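Local coordinates for protein Lmaj004091aaa (Leishmania major, PDB 1XTP) that probably transfers methyl groups from S-adenosyl-L-methionine to the alpha-amino group of proteins that begin with Ala-, Ser- or Pro-Pro-Lys, at residues A[162-168]-A[192-198]; A[168-173]-A[211-216]; A[218-222]-A[248-252]. One frame throughout, in Å; residues are numbered along the deposited sequence.

Interaction 1 of 3, residues A[162-168]-A[192-198]. With SAI (S-adenosyl-L-homoselenocysteine), chain B.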
loop_
_atom_site.group_PDB
_atom_site.type_symbol
_atom_site.label_atom_id
_atom_site.label_comp_id
_atom_site.label_asym_id
_atom_site.label_seq_id
_atom_site.Cartn_x
_atom_site.Cartn_y
_atom_site.Cartn_z
ATOM N N ILE A 162 -6.987 0.595 8.767
ATOM C CA ILE A 162 -6.477 -0.366 7.796
ATOM C C ILE A 162 -5.304 0.287 7.081
ATOM O O ILE A 162 -5.467 1.223 6.300
ATOM C CB ILE A 162 -7.557 -0.813 6.786
ATOM C CG1 ILE A 162 -8.725 -1.471 7.520
ATOM C CG2 ILE A 162 -6.956 -1.773 5.736
ATOM C CD1 ILE A 162 -9.872 -1.867 6.633
ATOM N N VAL A 163 -4.121 -0.226 7.381
ATOM C CA VAL A 163 -2.871 0.315 6.897
ATOM C C VAL A 163 -2.436 -0.338 5.568
ATOM O O VAL A 163 -2.308 -1.537 5.488
ATOM C CB VAL A 163 -1.770 0.105 7.972
ATOM C CG1 VAL A 163 -0.437 0.613 7.470
ATOM C CG2 VAL A 163 -2.179 0.828 9.242
ATOM N N ILE A 164 -2.227 0.473 4.533
ATOM C CA ILE A 164 -1.714 -0.004 3.257
ATOM C C ILE A 164 -0.522 0.890 2.892
ATOM O O ILE A 164 -0.674 1.965 2.312
ATOM C CB ILE A 164 -2.804 0.024 2.144
ATOM C CG1 ILE A 164 -4.131 -0.598 2.625
ATOM C CG2 ILE A 164 -2.311 -0.708 0.878
ATOM C CD1 ILE A 164 -5.268 -0.500 1.608
ATOM N N GLN A 165 0.672 0.450 3.253
ATOM C CA GLN A 165 1.871 1.247 3.064
ATOM C C GLN A 165 2.896 0.480 2.280
ATOM O O GLN A 165 3.248 -0.641 2.658
ATOM C CB GLN A 165 2.477 1.653 4.406
ATOM C CG GLN A 165 3.859 2.313 4.245
ATOM C CD GLN A 165 4.262 3.209 5.415
ATOM O OE1 GLN A 165 3.529 3.343 6.401
ATOM N NE2 GLN A 165 5.444 3.837 5.298
ATOM N N TRP A 166 3.384 1.100 1.204
ATOM C CA TRP A 166 4.447 0.537 0.360
ATOM C C TRP A 166 4.097 -0.874 -0.175
ATOM O O TRP A 166 4.960 -1.732 -0.345
ATOM C CB TRP A 166 5.799 0.575 1.095
ATOM C CG TRP A 166 6.429 1.968 1.128
ATOM C CD1 TRP A 166 6.374 2.914 0.150
ATOM C CD2 TRP A 166 7.205 2.535 2.187
ATOM N NE1 TRP A 166 7.051 4.045 0.539
ATOM C CE2 TRP A 166 7.579 3.838 1.783
ATOM C CE3 TRP A 166 7.625 2.070 3.438
ATOM C CZ2 TRP A 166 8.350 4.680 2.582
ATOM C CZ3 TRP A 166 8.388 2.915 4.238
ATOM C CH2 TRP A 166 8.743 4.207 3.803
ATOM N N THR A 167 2.820 -1.086 -0.461
ATOM C CA THR A 167 2.351 -2.397 -0.880
ATOM C C THR A 167 1.312 -2.309 -2.000
ATOM O O THR A 167 1.228 -3.201 -2.829
ATOM C CB THR A 167 1.877 -3.220 0.363
ATOM O OG1 THR A 167 1.805 -4.618 0.047
ATOM C CG2 THR A 167 0.543 -2.701 0.902
ATOM N N ALA A 168 0.555 -1.227 -2.093
ATOM C CA ALA A 168 -0.436 -1.155 -3.175
ATOM C C ALA A 168 0.208 -0.984 -4.561
ATOM O O ALA A 168 -0.479 -1.039 -5.571
ATOM C CB ALA A 168 -1.426 -0.075 -2.902
ATOM N N TYR A 192 -10.734 4.335 9.340
ATOM C CA TYR A 192 -10.150 4.911 8.143
ATOM C C TYR A 192 -9.207 3.896 7.508
ATOM O O TYR A 192 -8.596 3.073 8.213
ATOM C CB TYR A 192 -9.317 6.127 8.505
ATOM C CG TYR A 192 -10.043 7.353 8.999
ATOM C CD1 TYR A 192 -10.338 7.520 10.346
ATOM C CD2 TYR A 192 -10.348 8.390 8.138
ATOM C CE1 TYR A 192 -10.978 8.667 10.807
ATOM C CE2 TYR A 192 -10.979 9.555 8.603
ATOM C CZ TYR A 192 -11.279 9.685 9.930
ATOM O OH TYR A 192 -11.888 10.839 10.394
ATOM N N ILE A 193 -9.088 3.952 6.186
ATOM C CA ILE A 193 -7.925 3.363 5.506
ATOM C C ILE A 193 -6.789 4.358 5.608
ATOM O O ILE A 193 -6.926 5.490 5.185
ATOM C CB ILE A 193 -8.168 3.071 4.015
ATOM C CG1 ILE A 193 -9.251 2.017 3.828
ATOM C CG2 ILE A 193 -6.911 2.538 3.369
ATOM C CD1 ILE A 193 -9.915 2.063 2.479
ATOM N N PHE A 194 -5.664 3.938 6.170
ATOM C CA PHE A 194 -4.452 4.731 6.099
ATOM C C PHE A 194 -3.576 4.228 4.929
ATOM O O PHE A 194 -2.953 3.176 5.018
ATOM C CB PHE A 194 -3.702 4.647 7.408
ATOM C CG PHE A 194 -2.393 5.381 7.412
ATOM C CD1 PHE A 194 -2.354 6.770 7.467
ATOM C CD2 PHE A 194 -1.192 4.679 7.411
ATOM C CE1 PHE A 194 -1.135 7.441 7.505
ATOM C CE2 PHE A 194 0.025 5.349 7.453
ATOM C CZ PHE A 194 0.048 6.737 7.500
ATOM N N PHE A 195 -3.531 5.009 3.853
ATOM C CA PHE A 195 -2.799 4.642 2.642
ATOM C C PHE A 195 -1.568 5.526 2.502
ATOM O O PHE A 195 -1.690 6.737 2.373
ATOM C CB PHE A 195 -3.717 4.780 1.427
ATOM C CG PHE A 195 -3.040 4.514 0.100
ATOM C CD1 PHE A 195 -2.171 3.437 -0.065
ATOM C CD2 PHE A 195 -3.310 5.328 -0.997
ATOM C CE1 PHE A 195 -1.577 3.191 -1.295
ATOM C CE2 PHE A 195 -2.728 5.097 -2.223
ATOM C CZ PHE A 195 -1.868 4.017 -2.385
ATOM N N LYS A 196 -0.386 4.913 2.574
ATOM C CA LYS A 196 0.886 5.634 2.486
ATOM C C LYS A 196 1.735 5.031 1.383
ATOM O O LYS A 196 2.057 3.854 1.421
ATOM C CB LYS A 196 1.655 5.575 3.806
ATOM C CG LYS A 196 2.755 6.631 3.942
ATOM C CD LYS A 196 3.152 6.822 5.414
ATOM C CE LYS A 196 4.169 7.939 5.614
ATOM N NZ LYS A 196 4.678 7.974 7.010
ATOM N N GLU A 197 2.129 5.857 0.420
ATOM C CA GLU A 197 2.771 5.349 -0.778
ATOM C C GLU A 197 3.613 6.408 -1.480
ATOM O O GLU A 197 3.356 7.618 -1.348
ATOM C CB GLU A 197 1.703 4.849 -1.761
ATOM C CG GLU A 197 2.252 3.904 -2.810
ATOM C CD GLU A 197 3.183 2.864 -2.205
ATOM O OE1 GLU A 197 2.670 1.894 -1.582
ATOM O OE2 GLU A 197 4.419 3.022 -2.370
ATOM N N ASN A 198 4.593 5.924 -2.247
ATOM C CA ASN A 198 5.340 6.733 -3.177
ATOM C C ASN A 198 4.416 7.293 -4.266
ATOM O O ASN A 198 3.510 6.615 -4.748
ATOM C CB ASN A 198 6.482 5.928 -3.804
ATOM C CG ASN A 198 7.576 5.554 -2.793
ATOM O OD1 ASN A 198 7.603 6.037 -1.666
ATOM N ND2 ASN A 198 8.508 4.720 -3.229
HETATM N N SAI B . 4.190 -2.517 4.774
HETATM C CA SAI B . 5.471 -2.972 5.389
HETATM C CB SAI B . 6.286 -3.751 4.377
HETATM C CG SAI B . 6.716 -2.994 3.129
HETATM SE SE SAI B . 7.756 -4.194 1.964
HETATM C C SAI B . 6.348 -1.825 5.862
HETATM O O SAI B . 6.161 -0.681 5.448
HETATM O OXT SAI B . 7.281 -2.026 6.639
HETATM C "C5'" SAI B . 6.260 -4.734 0.792
HETATM C "C4'" SAI B . 5.507 -5.966 1.304
HETATM O "O4'" SAI B . 4.417 -6.187 0.458
HETATM C "C3'" SAI B . 6.306 -7.260 1.291
HETATM O "O3'" SAI B . 6.242 -7.891 2.543
HETATM C "C2'" SAI B . 5.662 -8.145 0.251
HETATM O "O2'" SAI B . 5.724 -9.526 0.583
HETATM C "C1'" SAI B . 4.262 -7.588 0.309
HETATM N N9 SAI B . 3.445 -7.859 -0.865
HETATM C C8 SAI B . 3.875 -8.011 -2.164
HETATM N N7 SAI B . 2.807 -8.234 -2.925
HETATM C C5 SAI B . 1.694 -8.214 -2.131
HETATM C C6 SAI B . 0.338 -8.376 -2.404
HETATM N N6 SAI B . -0.062 -8.612 -3.655
HETATM N N1 SAI B . -0.580 -8.304 -1.370
HETATM C C2 SAI B . -0.163 -8.085 -0.063
HETATM N N3 SAI B . 1.186 -7.912 0.193
HETATM C C4 SAI B . 2.087 -7.970 -0.827
HETATM O O HOH W 1 0.689 0.897 -0.319
#
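How a Rossmann-like methyltransferase turns a parallel strand pair into a cofactor site is seen at 162-168 and 192-198. The axes of 162-165 and 192-198 approach to 4.6 Å, at 13° to parallel, and five backbone hydrogen bonds join the segments, from Ile-162 N to Tyr-192 O (3.0 Å) up to Trp-166 N to Lys-196 O (3.1 Å). On one face Ile-162, Ile-164 and Ile-193, all m,t rotamers, pack with Phe-195 beneath helix 173-186; Ile-164 CD1 meets Ile-193 CG2 at 3.9 Å. Phe-195 has its chi1 at t, which brings the ring edge beside its neighbour, CD1 lying 3.2 Å from Ile-164 O, while CE1 reaches Ala-168 CB at 3.6 Å. The opposite face carries Val-163, Phe-194, Gln-165 and Lys-196. The lysine is fully extended, trans at all four chi angles, so that its amine reaches Asp-78, which also accepts from Gln-165 NE2. Beyond the bridged pairs the chain turns at Trp-166, whose backbone is left-handed (55/35). Its m rotamer brings NE1 to Asn-198 OD1 (3.0 Å). Glu-197, with chi2 at p, curls back: OE2 accepts from Asn-198 N (2.9 Å), and OE1 from a water (2.6 Å) that accepts from Ala-168 N (2.8 Å). The strand end presents Gln-165 O to the amino group N of S-adenosyl-L-homoselenocysteine (3.0 Å), and the turn Thr-167 OG1 to its ribose O4' (3.1 Å). Apolar packing thus gives way to a polar carboxyl end, where carbonyl and hydroxyl meet the ligand while Glu-197 and water brace the turn.

Interaction 2 of 3, residues A[168-173]-A[211-216]. With SAI (S-adenosyl-L-homoselenocysteine), chain B.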
loop_
_atom_site.group_PDB
_atom_site.type_symbol
_atom_site.label_atom_id
_atom_site.label_comp_id
_atom_site.label_asym_id
_atom_site.label_seq_id
_atom_site.Cartn_x
_atom_site.Cartn_y
_atom_site.Cartn_z
ATOM N N ALA A 168 0.555 -1.227 -2.093
ATOM C CA ALA A 168 -0.436 -1.155 -3.175
ATOM C C ALA A 168 0.208 -0.984 -4.561
ATOM O O ALA A 168 -0.479 -1.039 -5.571
ATOM C CB ALA A 168 -1.426 -0.075 -2.902
ATOM N N ILE A 169 1.517 -0.777 -4.595
ATOM C CA ILE A 169 2.297 -0.796 -5.831
ATOM C C ILE A 169 2.258 -2.150 -6.555
ATOM O O ILE A 169 2.458 -2.204 -7.771
ATOM C CB ILE A 169 3.785 -0.386 -5.591
ATOM C CG1 ILE A 169 4.493 -1.356 -4.627
ATOM C CG2 ILE A 169 3.871 1.043 -5.028
ATOM C CD1 ILE A 169 6.005 -1.200 -4.591
ATOM N N TYR A 170 1.958 -3.224 -5.820
ATOM C CA TYR A 170 1.893 -4.586 -6.362
ATOM C C TYR A 170 0.531 -4.962 -6.933
ATOM O O TYR A 170 0.425 -5.946 -7.655
ATOM C CB TYR A 170 2.314 -5.593 -5.284
ATOM C CG TYR A 170 3.719 -5.341 -4.822
ATOM C CD1 TYR A 170 4.776 -5.529 -5.689
ATOM C CD2 TYR A 170 3.986 -4.842 -3.549
ATOM C CE1 TYR A 170 6.078 -5.268 -5.302
ATOM C CE2 TYR A 170 5.290 -4.593 -3.129
ATOM C CZ TYR A 170 6.329 -4.788 -4.027
ATOM O OH TYR A 170 7.631 -4.535 -3.679
ATOM N N LEU A 171 -0.494 -4.178 -6.612
ATOM C CA LEU A 171 -1.830 -4.410 -7.123
ATOM C C LEU A 171 -2.012 -3.895 -8.546
ATOM O O LEU A 171 -1.548 -2.806 -8.872
ATOM C CB LEU A 171 -2.884 -3.751 -6.219
ATOM C CG LEU A 171 -3.054 -4.282 -4.795
ATOM C CD1 LEU A 171 -3.850 -3.289 -3.930
ATOM C CD2 LEU A 171 -3.728 -5.670 -4.788
ATOM N N THR A 172 -2.712 -4.666 -9.386
ATOM C CA THR A 172 -3.217 -4.103 -10.647
ATOM C C THR A 172 -4.220 -3.022 -10.301
ATOM O O THR A 172 -4.718 -2.978 -9.185
ATOM C CB THR A 172 -3.910 -5.121 -11.518
ATOM O OG1 THR A 172 -5.147 -5.535 -10.916
ATOM C CG2 THR A 172 -3.009 -6.326 -11.743
ATOM N N ASP A 173 -4.551 -2.156 -11.246
ATOM C CA ASP A 173 -5.535 -1.116 -10.961
ATOM C C ASP A 173 -6.906 -1.709 -10.660
ATOM O O ASP A 173 -7.631 -1.188 -9.796
ATOM C CB ASP A 173 -5.676 -0.147 -12.137
ATOM C CG ASP A 173 -4.565 0.880 -12.202
ATOM O OD1 ASP A 173 -3.713 0.938 -11.297
ATOM O OD2 ASP A 173 -4.546 1.627 -13.194
ATOM N N ASP A 211 10.783 -5.721 -9.347
ATOM C CA ASP A 211 9.888 -6.349 -8.378
ATOM C C ASP A 211 8.419 -6.473 -8.840
ATOM O O ASP A 211 7.563 -6.886 -8.063
ATOM C CB ASP A 211 9.972 -5.626 -7.032
ATOM C CG ASP A 211 9.287 -4.276 -7.030
ATOM O OD1 ASP A 211 8.916 -3.746 -8.108
ATOM O OD2 ASP A 211 9.119 -3.735 -5.917
ATOM N N SER A 212 8.142 -6.113 -10.093
ATOM C CA SER A 212 6.802 -6.251 -10.702
ATOM C C SER A 212 5.751 -5.436 -9.959
ATOM O O SER A 212 4.820 -5.981 -9.364
ATOM C CB SER A 212 6.375 -7.729 -10.816
ATOM O OG SER A 212 5.290 -7.895 -11.726
ATOM N N SER A 213 5.928 -4.113 -10.012
ATOM C CA SER A 213 5.097 -3.167 -9.274
ATOM C C SER A 213 5.026 -1.855 -10.047
ATOM O O SER A 213 5.783 -1.650 -11.002
ATOM C CB SER A 213 5.731 -2.901 -7.916
ATOM O OG SER A 213 6.979 -2.227 -8.054
ATOM N N LEU A 214 4.164 -0.929 -9.632
ATOM C CA LEU A 214 4.233 0.389 -10.256
ATOM C C LEU A 214 3.951 1.537 -9.290
ATOM O O LEU A 214 3.197 1.406 -8.322
ATOM C CB LEU A 214 3.335 0.486 -11.503
ATOM C CG LEU A 214 1.893 0.876 -11.231
ATOM C CD1 LEU A 214 1.143 1.188 -12.508
ATOM C CD2 LEU A 214 1.225 -0.246 -10.448
ATOM N N THR A 215 4.586 2.657 -9.583
ATOM C CA THR A 215 4.387 3.897 -8.867
ATOM C C THR A 215 3.426 4.717 -9.696
ATOM O O THR A 215 3.577 4.819 -10.924
ATOM C CB THR A 215 5.708 4.647 -8.730
ATOM O OG1 THR A 215 6.634 3.799 -8.055
ATOM C CG2 THR A 215 5.553 5.973 -7.943
ATOM N N ARG A 216 2.435 5.281 -9.022
ATOM C CA ARG A 216 1.391 6.026 -9.680
ATOM C C ARG A 216 1.403 7.466 -9.182
ATOM O O ARG A 216 1.972 7.760 -8.127
ATOM C CB ARG A 216 0.036 5.409 -9.354
ATOM C CG ARG A 216 -0.123 3.940 -9.698
ATOM C CD ARG A 216 -1.523 3.485 -9.219
ATOM N NE ARG A 216 -1.924 2.123 -9.596
ATOM C CZ ARG A 216 -1.757 1.036 -8.838
ATOM N NH1 ARG A 216 -1.106 1.085 -7.681
ATOM N NH2 ARG A 216 -2.192 -0.131 -9.262
HETATM N N SAI B . 4.190 -2.517 4.774
HETATM C CA SAI B . 5.471 -2.972 5.389
HETATM C CB SAI B . 6.286 -3.751 4.377
HETATM C CG SAI B . 6.716 -2.994 3.129
HETATM SE SE SAI B . 7.756 -4.194 1.964
HETATM C C SAI B . 6.348 -1.825 5.862
HETATM O O SAI B . 6.161 -0.681 5.448
HETATM O OXT SAI B . 7.281 -2.026 6.639
HETATM C "C5'" SAI B . 6.260 -4.734 0.792
HETATM C "C4'" SAI B . 5.507 -5.966 1.304
HETATM O "O4'" SAI B . 4.417 -6.187 0.458
HETATM C "C3'" SAI B . 6.306 -7.260 1.291
HETATM O "O3'" SAI B . 6.242 -7.891 2.543
HETATM C "C2'" SAI B . 5.662 -8.145 0.251
HETATM O "O2'" SAI B . 5.724 -9.526 0.583
HETATM C "C1'" SAI B . 4.262 -7.588 0.309
HETATM N N9 SAI B . 3.445 -7.859 -0.865
HETATM C C8 SAI B . 3.875 -8.011 -2.164
HETATM N N7 SAI B . 2.807 -8.234 -2.925
HETATM C C5 SAI B . 1.694 -8.214 -2.131
HETATM C C6 SAI B . 0.338 -8.376 -2.404
HETATM N N6 SAI B . -0.062 -8.612 -3.655
HETATM N N1 SAI B . -0.580 -8.304 -1.370
HETATM C C2 SAI B . -0.163 -8.085 -0.063
HETATM N N3 SAI B . 1.186 -7.912 0.193
HETATM C C4 SAI B . 2.087 -7.970 -0.827
HETATM O O HOH W 2 2.494 -7.684 -7.686
#
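Arg-216 and Ile-169 bury the most surface here, about 80 Å² each, with Tyr-170 next at 61 Å², and each illustrates a different way of tying the loop to strand 213-215 and its flanks. Arg-216 extends its side chain into the bend of 168-173 and uses the edge of the guanidinium: NH1 donates to Ala-168 O (3.1 Å), NH2 to Leu-171 O (2.8 Å), and NE forms a salt bridge with Asp-173 OD1 (2.7 Å). Asp-173 opens helix 173-186, just after the N-cap Thr-172, and its OD2 also engages His-220 and Trp-34. Ile-169 contributes through both backbone and side chain, its O accepting from Leu-214 N (2.8 Å), while its CD1 lies 3.7 Å from Ser-213 OG. The loop follows the cofactor-binding strand 159-165 of the Rossmann-like core, whereas 213-215 is an edge strand of a separate small sheet, entered through a G1 beta bulge at Ser-212 and Ser-213 opposite Asp-208. Tyr-170, in an m rotamer, donates from OH to Asp-211 OD2 (2.8 Å), and the other carboxylate oxygen, Asp-211 OD1, takes a very short bond from Ser-213 OG (2.5 Å). C8 of S-adenosyl-L-homoselenocysteine, at the edge of the adenine, lies over one face of the tyrosine ring, 3.5 Å from Tyr-170 CD2.

Interaction 3 of 3, residues A[218-222]-A[248-252]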
loop_
_atom_site.group_PDB
_atom_site.type_symbol
_atom_site.label_atom_id
_atom_site.label_comp_id
_atom_site.label_asym_id
_atom_site.label_seq_id
_atom_site.Cartn_x
_atom_site.Cartn_y
_atom_site.Cartn_z
ATOM N N ASP A 218 -0.615 11.032 -7.895
ATOM C CA ASP A 218 -1.763 11.422 -7.086
ATOM C C ASP A 218 -3.100 11.397 -7.861
ATOM O O ASP A 218 -4.130 10.980 -7.331
ATOM C CB ASP A 218 -1.541 12.850 -6.547
ATOM C CG ASP A 218 -2.679 13.306 -5.701
ATOM O OD1 ASP A 218 -2.843 12.715 -4.623
ATOM O OD2 ASP A 218 -3.422 14.214 -6.112
ATOM N N ILE A 219 -3.080 11.902 -9.092
ATOM C CA ILE A 219 -4.267 11.915 -9.960
ATOM C C ILE A 219 -4.690 10.485 -10.311
ATOM O O ILE A 219 -5.874 10.168 -10.341
ATOM C CB ILE A 219 -3.997 12.778 -11.223
ATOM C CG1 ILE A 219 -4.158 14.242 -10.835
ATOM C CG2 ILE A 219 -4.955 12.456 -12.383
ATOM C CD1 ILE A 219 -3.926 15.208 -11.956
ATOM N N HIS A 220 -3.701 9.623 -10.523
ATOM C CA HIS A 220 -3.940 8.196 -10.788
ATOM C C HIS A 220 -4.592 7.535 -9.559
ATOM O O HIS A 220 -5.625 6.885 -9.690
ATOM C CB HIS A 220 -2.617 7.535 -11.177
ATOM C CG HIS A 220 -2.743 6.171 -11.773
ATOM N ND1 HIS A 220 -1.716 5.586 -12.484
ATOM C CD2 HIS A 220 -3.749 5.260 -11.742
ATOM C CE1 HIS A 220 -2.092 4.380 -12.877
ATOM N NE2 HIS A 220 -3.324 4.161 -12.445
ATOM N N TYR A 221 -4.024 7.727 -8.370
ATOM C CA TYR A 221 -4.646 7.219 -7.115
ATOM C C TYR A 221 -6.113 7.656 -6.939
ATOM O O TYR A 221 -6.982 6.871 -6.555
ATOM C CB TYR A 221 -3.843 7.662 -5.866
ATOM C CG TYR A 221 -2.485 7.021 -5.765
ATOM C CD1 TYR A 221 -2.347 5.627 -5.818
ATOM C CD2 TYR A 221 -1.328 7.791 -5.659
ATOM C CE1 TYR A 221 -1.101 5.030 -5.750
ATOM C CE2 TYR A 221 -0.066 7.197 -5.593
ATOM C CZ TYR A 221 0.044 5.809 -5.643
ATOM O OH TYR A 221 1.281 5.184 -5.569
ATOM N N LYS A 222 -6.360 8.923 -7.223
ATOM C CA LYS A 222 -7.669 9.536 -7.009
ATOM C C LYS A 222 -8.701 9.038 -8.009
ATOM O O LYS A 222 -9.892 8.891 -7.677
ATOM C CB LYS A 222 -7.528 11.063 -7.041
ATOM C CG LYS A 222 -6.953 11.585 -5.734
ATOM C CD LYS A 222 -6.398 12.965 -5.846
ATOM C CE LYS A 222 -6.222 13.566 -4.449
ATOM N NZ LYS A 222 -5.505 14.863 -4.445
ATOM N N LEU A 248 6.498 10.839 -0.538
ATOM C CA LEU A 248 5.684 9.856 0.143
ATOM C C LEU A 248 4.408 10.529 0.638
ATOM O O LEU A 248 4.459 11.387 1.523
ATOM C CB LEU A 248 6.509 9.292 1.293
ATOM C CG LEU A 248 5.963 8.154 2.136
ATOM C CD1 LEU A 248 5.728 6.942 1.285
ATOM C CD2 LEU A 248 6.983 7.867 3.233
ATOM N N LYS A 249 3.271 10.150 0.066
ATOM C CA LYS A 249 1.995 10.747 0.445
ATOM C C LYS A 249 1.114 9.821 1.313
ATOM O O LYS A 249 0.988 8.620 1.079
ATOM C CB LYS A 249 1.210 11.202 -0.800
ATOM C CG LYS A 249 0.342 12.420 -0.535
ATOM C CD LYS A 249 -0.353 12.976 -1.775
ATOM C CE LYS A 249 -1.409 14.021 -1.403
ATOM N NZ LYS A 249 -2.461 14.195 -2.460
HETATM N N MSE A 250 0.499 10.416 2.313
HETATM C CA MSE A 250 -0.491 9.743 3.138
HETATM C C MSE A 250 -1.889 10.221 2.786
HETATM O O MSE A 250 -2.108 11.411 2.595
HETATM C CB MSE A 250 -0.226 10.074 4.597
HETATM C CG MSE A 250 1.036 9.460 5.124
HETATM SE SE MSE A 250 1.572 10.247 6.814
HETATM C CE MSE A 250 2.531 11.822 6.107
ATOM N N TYR A 251 -2.823 9.276 2.722
ATOM C CA TYR A 251 -4.233 9.540 2.553
ATOM C C TYR A 251 -5.032 8.851 3.653
ATOM O O TYR A 251 -4.799 7.679 3.947
ATOM C CB TYR A 251 -4.738 8.968 1.234
ATOM C CG TYR A 251 -4.017 9.412 -0.010
ATOM C CD1 TYR A 251 -2.936 8.683 -0.498
ATOM C CD2 TYR A 251 -4.451 10.520 -0.741
ATOM C CE1 TYR A 251 -2.280 9.059 -1.646
ATOM C CE2 TYR A 251 -3.800 10.903 -1.918
ATOM C CZ TYR A 251 -2.720 10.160 -2.356
ATOM O OH TYR A 251 -2.053 10.510 -3.497
ATOM N N ALA A 252 -5.974 9.574 4.249
ATOM C CA ALA A 252 -6.977 8.967 5.132
ATOM C C ALA A 252 -8.272 8.863 4.348
ATOM O O ALA A 252 -8.793 9.877 3.906
ATOM C CB ALA A 252 -7.187 9.789 6.341
#
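Helix 218-222 and strand 248-252 run roughly in the same direction, their axes 11.6 Å apart and crossing at -25°, a separation that long side chains must span. Three residues of the helix meet two of the strand. Asp-218 is the hub: with chi1 at t, its OD1 accepts from both Lys-249 NZ and Tyr-251 OH, each at 2.6 Å, while OD2 holds Lys-222 NZ one turn further on (2.7 Å). The two lysine amines, NZ of Lys-222 and NZ of Lys-249, consequently stand only 3.7 Å apart, a repulsion offset by Asp-218 together with Glu-235, which forms salt bridges to both. Tyr-221 points at the strand, its CD2 3.5 Å from Tyr-251 OH; its own hydroxyl bonds Asn-198 O, and its ring meets Phe-195 edge-to-face. Such a helix packed on the C-terminal strands, 232-237 and the antiparallel 248-253, fits the seven-stranded Rossmann-like fold of class I methyltransferases, here joined by a salt-bridge network.

The three contacts form a continuous path outward from the cofactor. Interactions 1 and 2 lie about 12 Å apart between centres, share Ala-168 and both touch the bound S-adenosyl-L-homoselenocysteine; their segments alternate along the chain, and Ala-168 passes directly from one contact to the other. Interaction 3 comes later in sequence, its centre about 9 Å from that of interaction 1 and 14 Å from that of interaction 2. It shares the main sheet with interaction 1, since strands 191-198 and 248-253 are neighbours, and follows interaction 2 directly from strand 213-215 into helix 218-228. Core sheet, pocket loop and C-terminal layer are therefore one connected unit.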